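Local coordinates for Udp-n-acetylglucosamine pyrophosphorylase (Trypanosoma brucei, PDB 4BQH), which probably catalyses the transfer of uridylate from UTP to N-acetyl-alpha-D-glucosamine 1-phosphate, giving UDP-N-acetylglucosamine and diphosphate, at residues A[341-344]-A[349-352]; A[314-319]-A[428-433]; A[319-324]-A[328-333]; A[81-86]-A[294-299]; A[434-439]-A[444-449]. All coordinates share one frame; numbering follows the deposited sequence.

Interaction 1. Residues A[341-344]-A[349-352]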
# COMPACT_ATOMS: atom_id res chain seq x y z
N LYS A 341 -21.50 9.36 13.51
CA LYS A 341 -21.72 10.58 12.74
C LYS A 341 -21.95 11.78 13.65
O LYS A 341 -22.39 12.85 13.22
CB LYS A 341 -22.90 10.40 11.80
CG LYS A 341 -22.72 9.21 10.88
CD LYS A 341 -23.89 9.05 9.92
CE LYS A 341 -23.57 7.93 8.94
NZ LYS A 341 -24.72 7.62 8.04
N GLU A 342 -21.65 11.59 14.93
CA GLU A 342 -21.68 12.69 15.88
C GLU A 342 -20.59 13.72 15.63
O GLU A 342 -19.49 13.42 15.17
CB GLU A 342 -21.62 12.18 17.32
CG GLU A 342 -22.99 11.78 17.83
CD GLU A 342 -22.95 11.13 19.19
OE1 GLU A 342 -21.92 11.24 19.90
OE2 GLU A 342 -23.96 10.50 19.55
N ILE A 343 -20.95 14.95 15.96
CA ILE A 343 -20.13 16.10 15.79
C ILE A 343 -19.58 16.48 17.16
O ILE A 343 -20.29 16.43 18.15
CB ILE A 343 -21.01 17.23 15.23
CG1 ILE A 343 -21.46 16.91 13.79
CG2 ILE A 343 -20.35 18.60 15.37
CD1 ILE A 343 -20.33 16.61 12.82
N ASP A 344 -18.30 16.84 17.20
CA ASP A 344 -17.72 17.45 18.38
C ASP A 344 -18.26 18.87 18.52
O ASP A 344 -18.17 19.68 17.59
CB ASP A 344 -16.20 17.44 18.28
CG ASP A 344 -15.52 17.75 19.59
OD1 ASP A 344 -15.44 18.95 19.94
OD2 ASP A 344 -15.07 16.80 20.26
N GLU A 349 -16.41 19.36 14.01
CA GLU A 349 -15.87 18.25 13.21
C GLU A 349 -16.42 16.91 13.72
O GLU A 349 -16.72 16.79 14.91
CB GLU A 349 -14.34 18.26 13.25
CG GLU A 349 -13.73 19.46 12.53
CD GLU A 349 -12.21 19.44 12.44
OE1 GLU A 349 -11.54 18.76 13.25
OE2 GLU A 349 -11.67 20.13 11.55
N LEU A 350 -16.55 15.92 12.83
CA LEU A 350 -16.96 14.58 13.25
C LEU A 350 -16.06 14.07 14.36
O LEU A 350 -14.86 14.31 14.34
CB LEU A 350 -16.91 13.59 12.07
CG LEU A 350 -17.88 13.72 10.90
CD1 LEU A 350 -17.37 12.91 9.73
CD2 LEU A 350 -19.29 13.24 11.26
N LYS A 351 -16.65 13.36 15.32
CA LYS A 351 -15.89 12.75 16.41
C LYS A 351 -15.00 11.62 15.89
O LYS A 351 -13.87 11.46 16.35
CB LYS A 351 -16.86 12.20 17.48
CG LYS A 351 -17.55 13.29 18.30
CD LYS A 351 -18.46 12.70 19.38
CE LYS A 351 -19.16 13.79 20.18
NZ LYS A 351 -20.32 13.25 20.94
N PHE A 352 -15.51 10.85 14.93
CA PHE A 352 -14.72 9.78 14.30
C PHE A 352 -14.29 10.26 12.94
O PHE A 352 -15.02 10.16 11.97
CB PHE A 352 -15.56 8.52 14.16
CG PHE A 352 -15.87 7.84 15.47
CD1 PHE A 352 -15.00 6.86 15.97
CD2 PHE A 352 -17.03 8.15 16.18
CE1 PHE A 352 -15.29 6.21 17.17
CE2 PHE A 352 -17.31 7.50 17.39
CZ PHE A 352 -16.44 6.54 17.88
O HOH W 1 -21.14 16.54 20.83
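Two backbone hydrogen bonds tie residues 341-344 to residues 349-352: Asp344 N gives to Glu349 O at 2.8 Å, and Lys351 N gives to Glu342 O at the same length. Both are nearly straight and flank the pair Ile343 and Leu350, whose CA atoms come within 4.3 Å. Each acceptor also meets a CA-H from this central pair, Leu350 CA at Glu342 O and Ile343 CA at Glu349 O.

The charged contact is a salt bridge from Lys351 NZ to Glu342 OE1 at 2.8 Å. The ammonium meets that oxygen on its anti side, 33° out of the carboxylate plane, after the extended lysine chain has run past Glu342 CB. A water bound to Ile343 O also reaches Lys351 NZ, weakly. Asp344 pairs instead with Lys79, and Lys341 with Asp315 and Tyr333.

Apolar contact is slight. Ile343 CD1 lies 3.9 Å from Leu350 CD2, because CG1 stands beside the backbone N (chi1 -68°) and a second turn brings the methyl back toward the partner; Leu350 also packs on Pro314.

All this sits at the surface, in the excursion between strands 327-331 and 355-357, where a single beta bridge closes a short hairpin-like loop.

Interaction 2. Residues A[314-319]-A[428-433]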
# COMPACT_ATOMS: atom_id res chain seq x y z
N PRO A 314 -20.18 12.91 6.65
CA PRO A 314 -20.59 11.85 7.59
C PRO A 314 -20.90 10.50 6.95
O PRO A 314 -20.64 9.45 7.56
CB PRO A 314 -21.82 12.46 8.31
CG PRO A 314 -22.30 13.54 7.37
CD PRO A 314 -21.06 14.09 6.73
N ASP A 315 -21.42 10.51 5.71
CA ASP A 315 -21.82 9.30 5.02
C ASP A 315 -20.77 8.67 4.10
O ASP A 315 -21.06 7.68 3.41
CB ASP A 315 -23.12 9.54 4.21
CG ASP A 315 -24.30 9.89 5.10
OD1 ASP A 315 -24.21 9.73 6.34
OD2 ASP A 315 -25.34 10.32 4.55
N GLU A 316 -19.54 9.20 4.11
CA GLU A 316 -18.49 8.56 3.30
C GLU A 316 -18.30 7.09 3.68
O GLU A 316 -18.13 6.77 4.87
CB GLU A 316 -17.16 9.30 3.40
CG GLU A 316 -16.16 8.77 2.37
CD GLU A 316 -14.75 9.30 2.54
OE1 GLU A 316 -14.53 10.14 3.44
OE2 GLU A 316 -13.87 8.86 1.77
N ARG A 317 -18.33 6.21 2.69
CA ARG A 317 -18.21 4.77 2.95
C ARG A 317 -16.74 4.37 3.08
O ARG A 317 -16.18 3.76 2.17
CB ARG A 317 -18.87 3.95 1.84
CG ARG A 317 -20.35 4.27 1.63
CD ARG A 317 -20.90 3.36 0.53
NE ARG A 317 -21.67 2.22 1.05
CZ ARG A 317 -21.18 1.15 1.70
NH1 ARG A 317 -19.88 1.02 1.96
NH2 ARG A 317 -22.01 0.20 2.11
N VAL A 318 -16.13 4.70 4.21
CA VAL A 318 -14.73 4.39 4.46
C VAL A 318 -14.61 3.93 5.93
O VAL A 318 -15.45 4.28 6.75
CB VAL A 318 -13.85 5.63 4.21
CG1 VAL A 318 -14.24 6.77 5.14
CG2 VAL A 318 -12.36 5.32 4.37
N GLY A 319 -13.60 3.13 6.24
CA GLY A 319 -13.42 2.70 7.62
C GLY A 319 -12.76 3.81 8.41
O GLY A 319 -12.06 4.63 7.84
N VAL A 428 -3.31 13.29 7.50
CA VAL A 428 -2.70 13.97 6.35
C VAL A 428 -3.79 14.56 5.44
O VAL A 428 -4.97 14.26 5.57
CB VAL A 428 -1.75 13.05 5.52
CG1 VAL A 428 -0.59 12.56 6.38
CG2 VAL A 428 -2.51 11.86 4.90
N ASP A 429 -3.33 15.40 4.50
CA ASP A 429 -4.14 16.10 3.54
C ASP A 429 -4.52 15.15 2.40
O ASP A 429 -3.67 14.79 1.59
CB ASP A 429 -3.28 17.27 3.04
CG ASP A 429 -4.07 18.37 2.38
OD1 ASP A 429 -4.99 18.05 1.59
OD2 ASP A 429 -3.71 19.57 2.63
N ARG A 430 -5.80 14.78 2.29
CA ARG A 430 -6.24 13.75 1.34
C ARG A 430 -5.83 14.11 -0.08
O ARG A 430 -5.35 13.27 -0.83
CB ARG A 430 -7.77 13.55 1.41
CG ARG A 430 -8.27 12.46 0.47
CD ARG A 430 -9.80 12.45 0.39
NE ARG A 430 -10.41 12.19 1.69
CZ ARG A 430 -11.25 11.18 1.95
NH1 ARG A 430 -11.57 10.29 1.02
NH2 ARG A 430 -11.76 11.06 3.18
N ASP A 431 -6.01 15.37 -0.43
CA ASP A 431 -5.78 15.78 -1.79
C ASP A 431 -4.29 15.81 -2.16
O ASP A 431 -3.97 15.94 -3.34
CB ASP A 431 -6.48 17.10 -2.07
CG ASP A 431 -8.00 16.94 -2.17
OD1 ASP A 431 -8.55 15.87 -1.84
OD2 ASP A 431 -8.65 17.90 -2.59
N ASP A 432 -3.41 15.65 -1.18
CA ASP A 432 -1.97 15.55 -1.43
C ASP A 432 -1.48 14.09 -1.40
O ASP A 432 -0.36 13.80 -1.84
CB ASP A 432 -1.18 16.36 -0.37
CG ASP A 432 -1.35 17.87 -0.53
OD1 ASP A 432 -1.67 18.35 -1.64
OD2 ASP A 432 -1.11 18.58 0.48
N GLU A 433 -2.31 13.19 -0.88
CA GLU A 433 -1.82 11.90 -0.41
C GLU A 433 -2.62 10.69 -0.88
O GLU A 433 -2.13 9.59 -0.79
CB GLU A 433 -1.79 11.91 1.13
CG GLU A 433 -0.80 12.88 1.76
CD GLU A 433 0.53 12.24 2.12
OE1 GLU A 433 0.59 11.02 2.25
OE2 GLU A 433 1.52 12.97 2.30
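Glu316 OE2 lies at the edge of the Arg430 guanidinium, near its plane, while OE1 is tilted 32° out of it; the NH1 and NH2 end does the gripping. Two nitrogens meet two oxygens, NH1 to Glu316 OE2 at 2.8 Å and NH2 to Glu316 OE1 at 2.9 Å. This is an end-on bidentate salt bridge, but not a flat one: the two planes are turned 41° apart. The NH1 bond is the straighter of the two. Both oxygens are met on their syn sides.

The side chains come from opposite directions to meet between their backbones. Glu316 is fully extended, with CG anti to its backbone N (chi1 -170°), while Arg430 starts out extended and bends at chi3 to present its end.

Glu316 belongs to the loop leading from strand 304-309 into strand 320-324, and Arg430 lies on the short, weakly bonded helical turn at about 430-433. Both charged ends have further partners in the loop just ahead of Glu316: Glu316 OE1 accepts from Arg312 N, and Arg430 NH2 donates to Pro310 O.

Almost everything passing between the two segments is therefore electrostatic. Two bonds fix the rotation of both groups, and the neighbouring guanidinium would be expected to keep Glu316 ionised.

Interaction 3. Residues A[319-324]-A[328-333]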
# COMPACT_ATOMS: atom_id res chain seq x y z
N GLY A 319 -13.60 3.13 6.24
CA GLY A 319 -13.42 2.70 7.62
C GLY A 319 -12.76 3.81 8.41
O GLY A 319 -12.06 4.63 7.84
N VAL A 320 -13.01 3.86 9.72
CA VAL A 320 -12.36 4.86 10.59
C VAL A 320 -11.61 4.18 11.72
O VAL A 320 -11.98 3.08 12.16
CB VAL A 320 -13.33 5.90 11.19
CG1 VAL A 320 -13.97 6.74 10.07
CG2 VAL A 320 -14.41 5.20 12.03
N PHE A 321 -10.50 4.81 12.13
CA PHE A 321 -9.72 4.26 13.24
C PHE A 321 -10.37 4.52 14.58
O PHE A 321 -10.90 5.62 14.84
CB PHE A 321 -8.29 4.79 13.24
CG PHE A 321 -7.40 4.03 12.30
CD1 PHE A 321 -7.31 4.41 10.98
CD2 PHE A 321 -6.70 2.90 12.74
CE1 PHE A 321 -6.52 3.69 10.09
CE2 PHE A 321 -5.88 2.19 11.86
CZ PHE A 321 -5.82 2.58 10.53
N VAL A 322 -10.34 3.48 15.42
CA VAL A 322 -10.92 3.55 16.77
C VAL A 322 -10.00 2.80 17.73
O VAL A 322 -9.18 1.98 17.31
CB VAL A 322 -12.32 2.90 16.83
CG1 VAL A 322 -13.25 3.45 15.75
CG2 VAL A 322 -12.24 1.38 16.69
N ARG A 323 -10.16 3.09 19.02
CA ARG A 323 -9.52 2.29 20.06
C ARG A 323 -10.62 1.67 20.92
O ARG A 323 -11.51 2.38 21.40
CB ARG A 323 -8.59 3.14 20.92
CG ARG A 323 -7.64 2.28 21.74
CD ARG A 323 -6.76 3.10 22.66
NE ARG A 323 -7.52 3.65 23.77
CZ ARG A 323 -7.04 4.54 24.64
NH1 ARG A 323 -5.80 4.98 24.50
NH2 ARG A 323 -7.81 4.99 25.62
N ALA A 324 -10.56 0.36 21.09
CA ALA A 324 -11.57 -0.35 21.88
C ALA A 324 -10.87 -1.18 22.93
O ALA A 324 -10.05 -2.03 22.61
CB ALA A 324 -12.40 -1.23 20.98
N TRP A 328 -6.15 -0.75 19.14
CA TRP A 328 -6.45 0.02 17.94
C TRP A 328 -6.89 -0.85 16.80
O TRP A 328 -6.34 -1.94 16.59
CB TRP A 328 -5.21 0.78 17.50
CG TRP A 328 -4.96 1.94 18.42
CD1 TRP A 328 -4.07 1.99 19.48
CD2 TRP A 328 -5.64 3.24 18.40
NE1 TRP A 328 -4.13 3.23 20.10
CE2 TRP A 328 -5.05 4.02 19.49
CE3 TRP A 328 -6.62 3.81 17.60
CZ2 TRP A 328 -5.46 5.32 19.77
CZ3 TRP A 328 -7.02 5.13 17.89
CH2 TRP A 328 -6.46 5.86 18.95
N GLY A 329 -7.85 -0.35 16.03
CA GLY A 329 -8.35 -1.06 14.87
C GLY A 329 -9.20 -0.13 14.01
O GLY A 329 -9.19 1.09 14.19
N VAL A 330 -9.91 -0.72 13.06
CA VAL A 330 -10.76 0.05 12.13
C VAL A 330 -12.17 -0.48 12.19
O VAL A 330 -12.40 -1.72 12.19
CB VAL A 330 -10.22 -0.02 10.69
CG1 VAL A 330 -11.21 0.58 9.67
CG2 VAL A 330 -8.88 0.69 10.58
N VAL A 331 -13.13 0.43 12.23
CA VAL A 331 -14.54 0.05 12.14
C VAL A 331 -15.01 0.48 10.77
O VAL A 331 -14.96 1.67 10.43
CB VAL A 331 -15.40 0.73 13.23
CG1 VAL A 331 -16.89 0.54 12.95
CG2 VAL A 331 -15.04 0.17 14.61
N GLU A 332 -15.44 -0.50 9.98
CA GLU A 332 -15.86 -0.27 8.59
C GLU A 332 -17.23 0.40 8.55
O GLU A 332 -17.98 0.34 9.53
CB GLU A 332 -15.86 -1.61 7.81
CG GLU A 332 -14.57 -2.44 7.94
CD GLU A 332 -13.45 -2.07 6.96
OE1 GLU A 332 -13.06 -0.89 6.86
OE2 GLU A 332 -12.94 -3.00 6.29
N TYR A 333 -17.55 1.06 7.43
CA TYR A 333 -18.78 1.84 7.36
C TYR A 333 -20.05 1.00 7.60
O TYR A 333 -21.01 1.50 8.17
CB TYR A 333 -18.89 2.60 6.02
CG TYR A 333 -20.05 3.60 5.99
CD1 TYR A 333 -19.95 4.83 6.65
CD2 TYR A 333 -21.24 3.30 5.31
CE1 TYR A 333 -21.00 5.74 6.62
CE2 TYR A 333 -22.30 4.21 5.27
CZ TYR A 333 -22.17 5.42 5.93
OH TYR A 333 -23.22 6.31 5.89
O HOH W 2 -3.24 4.57 22.62
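Val331 N donates to Val320 O at 2.9 Å, one of four backbone bonds that knit strands 320-324 and 328-331 into an antiparallel beta hairpin. Its return bond, Val320 N to Val331 O, arrives above the carbonyl plane, 35° out of it. A second hydrogen-bonded pair, Val322 with Gly329, is closed in both directions, while Phe321 with Val330 and Arg323 with Trp328 form the non-hydrogen-bonded pairs between and beyond. CA-H groups lean on the same carbonyl oxygens, among them Val330 CA on Val320 O and Phe321 CA on Gly329 O.

One face of the sheet carries Phe321, Val330, Arg323 and Trp328. Val330 CG2 stands over the centre of the Phe321 ring, 3.6 Å from its centroid, a CH-pi contact made possible because the methyl lies beside the backbone N while CG1 is anti to it (chi1 170°). The Phe321 ring also touches Val306, Thr308 and Phe423, so this face turns toward the large mixed sheet. Trp328 stacks on Phe423 as well.

On the other face, Val322 CG2 and Val331 CG2 meet at 3.7 Å, the two side chains at about a right angle, and Phe352 packs against Val322.

Toward the turn, the aliphatic part of Arg323 runs over the indole. Its CB sits 3.7 Å from the centroid of the six-membered ring, just 2° off the normal. A water lying in the planes of both groups finishes the pairing, accepting from Trp328 NE1 at 3.0 Å and from Arg323 NH1 at 3.2 Å.

Interaction 4. Residues A[81-86]-A[294-299]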
# COMPACT_ATOMS: atom_id res chain seq x y z
N SER A 81 -4.88 14.58 19.93
CA SER A 81 -3.90 13.56 20.41
C SER A 81 -2.90 13.00 19.37
O SER A 81 -1.95 12.31 19.72
CB SER A 81 -4.62 12.40 21.09
OG SER A 81 -5.29 11.57 20.13
N PHE A 82 -3.12 13.30 18.09
CA PHE A 82 -2.34 12.70 17.01
C PHE A 82 -1.71 13.81 16.18
O PHE A 82 -2.17 14.95 16.22
CB PHE A 82 -3.25 11.82 16.14
CG PHE A 82 -4.53 12.50 15.71
CD1 PHE A 82 -4.58 13.24 14.52
CD2 PHE A 82 -5.69 12.39 16.48
CE1 PHE A 82 -5.78 13.86 14.12
CE2 PHE A 82 -6.87 13.00 16.09
CZ PHE A 82 -6.92 13.73 14.91
N PHE A 83 -0.67 13.48 15.42
CA PHE A 83 0.03 14.45 14.58
C PHE A 83 -0.90 14.76 13.40
O PHE A 83 -1.25 13.85 12.62
CB PHE A 83 1.34 13.80 14.11
CG PHE A 83 2.29 14.72 13.38
CD1 PHE A 83 2.39 16.08 13.69
CD2 PHE A 83 3.13 14.18 12.41
CE1 PHE A 83 3.30 16.89 13.01
CE2 PHE A 83 4.04 14.98 11.73
CZ PHE A 83 4.12 16.34 12.03
N ASP A 84 -1.31 16.02 13.29
CA ASP A 84 -2.26 16.43 12.27
C ASP A 84 -1.62 17.45 11.33
O ASP A 84 -1.40 18.59 11.70
CB ASP A 84 -3.54 16.95 12.93
CG ASP A 84 -4.69 17.14 11.93
OD1 ASP A 84 -4.44 17.29 10.73
OD2 ASP A 84 -5.86 17.12 12.39
N ILE A 85 -1.32 17.02 10.11
CA ILE A 85 -0.77 17.91 9.10
C ILE A 85 -1.72 18.01 7.88
O ILE A 85 -1.28 18.18 6.76
CB ILE A 85 0.67 17.49 8.74
CG1 ILE A 85 0.74 16.03 8.31
CG2 ILE A 85 1.57 17.70 9.95
CD1 ILE A 85 2.11 15.57 7.84
N SER A 86 -3.02 17.99 8.16
CA SER A 86 -4.04 17.75 7.14
C SER A 86 -4.48 19.00 6.36
O SER A 86 -5.31 18.89 5.48
CB SER A 86 -5.26 17.01 7.72
OG SER A 86 -5.93 17.82 8.68
N ILE A 294 8.37 8.50 8.11
CA ILE A 294 9.49 7.74 8.70
C ILE A 294 10.07 8.41 9.95
O ILE A 294 10.30 7.75 10.97
CB ILE A 294 10.58 7.49 7.64
CG1 ILE A 294 10.01 6.60 6.51
CG2 ILE A 294 11.84 6.86 8.26
CD1 ILE A 294 10.85 6.69 5.23
N GLY A 295 10.31 9.71 9.85
CA GLY A 295 10.86 10.48 10.99
C GLY A 295 9.92 10.46 12.18
O GLY A 295 10.34 10.29 13.33
N TYR A 296 8.62 10.59 11.91
CA TYR A 296 7.60 10.51 12.96
C TYR A 296 7.65 9.14 13.65
O TYR A 296 7.61 9.05 14.88
CB TYR A 296 6.22 10.75 12.35
CG TYR A 296 5.06 10.79 13.32
CD1 TYR A 296 5.05 11.64 14.44
CD2 TYR A 296 3.93 10.02 13.06
CE1 TYR A 296 3.93 11.68 15.30
CE2 TYR A 296 2.82 10.04 13.90
CZ TYR A 296 2.83 10.85 15.01
OH TYR A 296 1.69 10.83 15.78
N ALA A 297 7.72 8.06 12.87
CA ALA A 297 7.79 6.73 13.49
C ALA A 297 9.01 6.62 14.40
O ALA A 297 8.92 6.10 15.51
CB ALA A 297 7.81 5.64 12.43
N ILE A 298 10.14 7.12 13.91
CA ILE A 298 11.40 7.00 14.65
C ILE A 298 11.35 7.80 15.95
O ILE A 298 11.69 7.28 17.04
CB ILE A 298 12.59 7.40 13.78
CG1 ILE A 298 12.81 6.31 12.71
CG2 ILE A 298 13.86 7.55 14.63
CD1 ILE A 298 13.75 6.70 11.59
N GLU A 299 10.93 9.06 15.85
CA GLU A 299 10.93 9.96 17.02
C GLU A 299 9.88 9.55 18.04
O GLU A 299 10.10 9.74 19.26
CB GLU A 299 10.79 11.43 16.57
CG GLU A 299 12.03 11.93 15.79
CD GLU A 299 13.33 11.94 16.61
OE1 GLU A 299 13.30 12.20 17.82
OE2 GLU A 299 14.39 11.64 16.04
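Phe83 and Tyr296 bring together a short edge strand of the large mixed sheet and the helix 291-300, a buried strand-against-helix contact in the GT-A-like nucleotidyltransferase domain. Following the chain from Ser81, Phe82 comes first and turns its ring away, onto Ile425 and Gln427 of the neighbouring strand 423-427.

Phe83 then points toward the helix. In Phe83 and Tyr296 alike, CG anti to the backbone N (chi1 -172° and -176°) carries the ring toward the other segment, so that the side chains overlap, running in opposite directions. Their rings are inclined at 37° with centroids 5.0 Å apart, an oblique pair. Arg97 makes a cation-pi contact with Phe83, and Leu101 of helix 95-110 also packs against this residue.

At Asp84 the chain begins an Asx turn: OD1 accepts from Ser86 N at 3.0 Å and from Ser86 OG at 2.6 Å, two bonds that hold the carboxylate. Between them, Ile85 lays its CG2 over one face of the Phe83 ring, near the rim.

The closest touch is at the Phe83 methylene, where CB lies 3.4 Å from both Tyr296 CZ and Tyr296 OH, while Phe83 CD2 sits above one face of the tyrosine ring, 3.8 Å from Tyr296 CD1.

Interaction 5. Residues A[434-439]-A[444-449]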
# COMPACT_ATOMS: atom_id res chain seq x y z
N PHE A 434 -3.83 10.89 -1.39
CA PHE A 434 -4.72 9.76 -1.64
C PHE A 434 -5.60 9.99 -2.86
O PHE A 434 -6.57 10.74 -2.78
CB PHE A 434 -5.58 9.53 -0.37
CG PHE A 434 -6.54 8.36 -0.45
CD1 PHE A 434 -6.06 7.05 -0.53
CD2 PHE A 434 -7.91 8.58 -0.44
CE1 PHE A 434 -6.96 5.99 -0.63
CE2 PHE A 434 -8.82 7.52 -0.49
CZ PHE A 434 -8.34 6.22 -0.57
N GLY A 435 -5.25 9.31 -3.96
CA GLY A 435 -5.96 9.38 -5.27
C GLY A 435 -5.99 7.98 -5.85
O GLY A 435 -5.20 7.64 -6.76
N PRO A 436 -6.87 7.13 -5.32
CA PRO A 436 -6.93 5.73 -5.73
C PRO A 436 -7.55 5.60 -7.12
O PRO A 436 -8.59 6.21 -7.41
CB PRO A 436 -7.81 5.08 -4.65
CG PRO A 436 -8.65 6.18 -4.14
CD PRO A 436 -7.87 7.46 -4.28
N VAL A 437 -6.89 4.84 -7.97
CA VAL A 437 -7.37 4.60 -9.33
C VAL A 437 -8.01 3.21 -9.34
O VAL A 437 -7.32 2.19 -9.37
CB VAL A 437 -6.22 4.67 -10.35
CG1 VAL A 437 -6.79 4.50 -11.74
CG2 VAL A 437 -5.48 6.02 -10.22
N LYS A 438 -9.35 3.20 -9.29
CA LYS A 438 -10.09 1.97 -9.03
C LYS A 438 -11.21 1.72 -10.03
O LYS A 438 -11.51 0.56 -10.33
CB LYS A 438 -10.69 1.99 -7.63
CG LYS A 438 -9.69 2.06 -6.48
CD LYS A 438 -10.41 2.21 -5.14
CE LYS A 438 -11.23 0.98 -4.78
NZ LYS A 438 -10.61 0.22 -3.67
N ASN A 439 -11.83 2.78 -10.54
CA ASN A 439 -13.02 2.63 -11.42
C ASN A 439 -12.78 3.22 -12.77
O ASN A 439 -12.12 4.24 -12.87
CB ASN A 439 -14.23 3.32 -10.79
CG ASN A 439 -14.56 2.77 -9.43
OD1 ASN A 439 -14.82 3.52 -8.49
ND2 ASN A 439 -14.58 1.45 -9.31
N ALA A 444 -18.52 7.24 -10.96
CA ALA A 444 -18.83 8.30 -9.98
C ALA A 444 -17.69 8.75 -9.08
O ALA A 444 -17.75 9.84 -8.50
CB ALA A 444 -20.03 7.88 -9.13
N SER A 445 -16.64 7.94 -8.96
CA SER A 445 -15.56 8.26 -8.04
C SER A 445 -14.36 7.36 -8.31
O SER A 445 -14.48 6.36 -9.01
CB SER A 445 -16.01 8.03 -6.60
OG SER A 445 -16.08 6.63 -6.34
N ASP A 446 -13.20 7.74 -7.74
CA ASP A 446 -11.99 6.92 -7.83
C ASP A 446 -11.61 6.52 -9.27
O ASP A 446 -11.14 5.40 -9.52
CB ASP A 446 -12.10 5.65 -6.96
CG ASP A 446 -12.24 5.95 -5.47
OD1 ASP A 446 -12.02 7.10 -5.03
OD2 ASP A 446 -12.59 5.00 -4.72
N THR A 447 -11.79 7.43 -10.21
CA THR A 447 -11.41 7.18 -11.60
C THR A 447 -9.98 7.73 -11.86
O THR A 447 -9.48 8.55 -11.08
CB THR A 447 -12.35 7.89 -12.58
OG1 THR A 447 -12.14 9.30 -12.48
CG2 THR A 447 -13.82 7.57 -12.27
N PRO A 448 -9.35 7.29 -12.97
CA PRO A 448 -8.05 7.86 -13.34
C PRO A 448 -8.13 9.37 -13.49
O PRO A 448 -7.26 10.06 -13.01
CB PRO A 448 -7.74 7.17 -14.69
CG PRO A 448 -8.46 5.86 -14.59
CD PRO A 448 -9.75 6.22 -13.90
N ALA A 449 -9.19 9.89 -14.12
CA ALA A 449 -9.29 11.33 -14.27
C ALA A 449 -9.37 12.07 -12.95
O ALA A 449 -8.87 13.18 -12.84
CB ALA A 449 -10.50 11.69 -15.15
O HOH W 3 -9.18 8.77 -8.04
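Asp446 leans its side chain across Pro436 and alongside Lys438. It crosses the proline ring obliquely, OD1 coming 3.6 Å from Pro436 CG, and lies side by side with the lysine, pointing the same way, so that OD2 is 3.6 Å from Lys438 CD. The ammonium itself does not join in: the lysine chain bends at chi3 and chi4, and NZ stays 5.3 Å from Asp446 OD2. The contact is with its aliphatic part.

Val437 and Pro448 meet at about a right angle. The valine methyl CG1, anti to the backbone N, presses on Pro448 CG at 3.6 Å, and Phe136 lies against the same proline. Thr447 turns the other way, its hydroxyl capping Asp450 N at the start of helix 448-471, while its CA approaches Asn439 O at 3.3 Å.

The backbone is gripped at one point: Asp446 O accepts from Lys438 N at 2.8 Å and from Asn439 N at 2.9 Å, both bonds close to straight. Asn439 N sits above the carbonyl plane, 36° out of it, whereas Lys438 N is tilted less. A water donates to both Pro436 O and Thr447 O and so bridges the two segments.

One carbonyl thus satisfies two successive amides, fixing the loop that precedes helix 448-471, while apolar contact and the N-cap hold the first helical residues; the lysine and aspartate charges probably attract only over a distance.

How the interactions relate
Interaction 4 is the buried one, an aromatic contact between a sheet edge and a helix with no hydrogen bond across it. Interactions 1 and 2 lie at the surface and rely on salt bridges, interaction 1 adding backbone bonds; interactions 3 and 5 are partly buried and rest on backbone bonds with apolar packing. The first three form a cluster: interaction 3 shares Gly319 with interaction 2, Lys341 of interaction 1 reaches both Asp315 and Tyr333, and Phe352 packs on the hairpin. Along the chain, interactions 1 and 3 sit inside the loop that interaction 2 closes. Ser86 of interaction 4 touches Val428 and Asp429, and interaction 5 continues directly from residues 428-433.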